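Local coordinates for exosome complex component Rrp41 (Archaeoglobus fulgidus, PDB 3M7N), which probably degrades RNA from the 3' end as the catalytic component of the archaeal exosome, and may also synthesise heteromeric RNA tails, at residues M158-A163 / K224-I229. The protein carries 1 engineered substitution. Residues are numbered along the deposited sequence; the frame is centred on the assembly and turned at random.
Sequences MITSVA and KGALQI
Val162 lays its CG2 methyl over the helix backbone at Gly225 and Ala226, with Val162 CG2 3.7 Å from the amide N of Ala226, and the same methyl touches CD1 of Ile229 one turn further on. At Gly225 the methyl meets bare main chain. The other branch, Val162 CG1, lies 3.8 Å from Ile229 CD1, so the end of the isoleucine rests against both valine methyls, and the two side chains meet at a slant. Ile229 CD1 also reaches in over the strand backbone, 3.4 Å from the carbonyl O of Ser161. Residues 158-163 belong to the four-stranded antiparallel sheet of this RNase PH-type fold, and the long helix 212-248 packs on one face of it, with local axes 7.5 Å apart and directions 129° from each other. Strand 185-194 pairs along one edge of the segment, while on the other Asn142 and Ser145 of helix 136-150 take the backbone N-H of Ser161 and Ile159. Alternation along the strand sends Thr160 and Val162 to helix 212-248, while Ser161 points away from it and Ser161 OG hydrogen-bonds to the carbonyl O of Phe189. Thr160 is split by its torsion (chi1 -51°): Thr160 CG2, anti to the backbone N, goes into the helix surface, coming 3.1 Å from the carbonyl O of Ala226. It also touches Ile229 CB, the two side chains running alongside one another and pointing opposite ways. The threonine hydroxyl OG1 sits beside the backbone N and hydrogen-bonds to Gln233 NE2, further along the same helix, which gives this buried polar atom a partner. Ala226 CB fits near the two strand methyls, 4.1 Å from Val162 CG2. Phe191 also meets Ala226, and Leu26, from a loop, packs on both Val162 and Ile229.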
# COMPACT_ATOMS: atom_id res chain seq x y z
N MET E 158 -11.77 -26.99 -21.54
CA MET E 158 -11.46 -25.69 -22.06
C MET E 158 -12.54 -24.66 -21.78
O MET E 158 -13.69 -25.00 -21.48
CB MET E 158 -11.20 -25.80 -23.56
CG MET E 158 -9.77 -26.24 -23.87
SD MET E 158 -8.85 -24.76 -24.27
CE MET E 158 -10.24 -23.81 -24.89
N ILE E 159 -12.17 -23.40 -21.87
CA ILE E 159 -13.09 -22.34 -21.63
C ILE E 159 -13.30 -21.65 -22.96
O ILE E 159 -12.35 -21.28 -23.63
CB ILE E 159 -12.51 -21.34 -20.58
CG1 ILE E 159 -12.60 -21.94 -19.17
CG2 ILE E 159 -13.24 -20.03 -20.63
CD1 ILE E 159 -14.03 -22.18 -18.68
N THR E 160 -14.56 -21.49 -23.35
CA THR E 160 -14.84 -20.90 -24.64
C THR E 160 -15.93 -19.86 -24.47
O THR E 160 -16.89 -20.05 -23.71
CB THR E 160 -15.24 -21.99 -25.69
OG1 THR E 160 -14.26 -23.04 -25.70
CG2 THR E 160 -15.36 -21.38 -27.09
N SER E 161 -15.82 -18.76 -25.18
CA SER E 161 -16.62 -17.62 -24.82
C SER E 161 -17.11 -16.84 -26.04
O SER E 161 -16.34 -16.61 -26.98
CB SER E 161 -15.80 -16.73 -23.87
OG SER E 161 -16.45 -15.50 -23.60
N VAL E 162 -18.38 -16.45 -26.02
CA VAL E 162 -18.94 -15.50 -26.97
C VAL E 162 -20.09 -14.75 -26.33
O VAL E 162 -20.72 -15.25 -25.40
CB VAL E 162 -19.62 -16.19 -28.19
CG1 VAL E 162 -19.23 -15.52 -29.49
CG2 VAL E 162 -19.37 -17.67 -28.20
N ALA E 163 -20.42 -13.59 -26.88
CA ALA E 163 -21.60 -12.86 -26.47
C ALA E 163 -22.70 -12.99 -27.53
O ALA E 163 -22.42 -13.18 -28.71
CB ALA E 163 -21.28 -11.38 -26.25
N LYS E 224 -23.85 -22.69 -29.86
CA LYS E 224 -23.47 -22.95 -31.24
C LYS E 224 -22.17 -22.23 -31.61
O LYS E 224 -21.19 -22.85 -32.01
CB LYS E 224 -24.62 -22.56 -32.18
CG LYS E 224 -24.25 -22.59 -33.64
CD LYS E 224 -25.47 -22.43 -34.52
CE LYS E 224 -25.10 -22.35 -36.01
NZ LYS E 224 -26.23 -21.72 -36.77
N GLY E 225 -22.16 -20.90 -31.49
CA GLY E 225 -20.96 -20.14 -31.74
C GLY E 225 -19.79 -20.65 -30.91
O GLY E 225 -18.67 -20.77 -31.40
N ALA E 226 -20.05 -20.97 -29.64
CA ALA E 226 -18.99 -21.46 -28.75
C ALA E 226 -18.33 -22.71 -29.31
O ALA E 226 -17.10 -22.84 -29.26
CB ALA E 226 -19.52 -21.70 -27.33
N LEU E 227 -19.13 -23.63 -29.84
CA LEU E 227 -18.57 -24.84 -30.45
C LEU E 227 -17.71 -24.52 -31.67
O LEU E 227 -16.71 -25.19 -31.91
CB LEU E 227 -19.65 -25.85 -30.80
CG LEU E 227 -20.09 -26.62 -29.56
CD1 LEU E 227 -21.36 -27.42 -29.83
CD2 LEU E 227 -18.96 -27.51 -29.02
N GLN E 228 -18.09 -23.50 -32.43
CA GLN E 228 -17.28 -23.10 -33.58
C GLN E 228 -15.91 -22.57 -33.12
O GLN E 228 -14.88 -23.06 -33.56
CB GLN E 228 -18.02 -22.06 -34.45
CG GLN E 228 -19.26 -22.63 -35.16
CD GLN E 228 -19.96 -21.65 -36.11
OE1 GLN E 228 -20.67 -22.08 -37.02
NE2 GLN E 228 -19.77 -20.36 -35.89
N ILE E 229 -15.92 -21.58 -32.23
CA ILE E 229 -14.69 -21.01 -31.68
C ILE E 229 -13.82 -22.10 -31.05
O ILE E 229 -12.60 -22.13 -31.24
CB ILE E 229 -14.99 -19.95 -30.62
CG1 ILE E 229 -15.77 -18.79 -31.22
CG2 ILE E 229 -13.70 -19.43 -29.94
CD1 ILE E 229 -16.22 -17.81 -30.19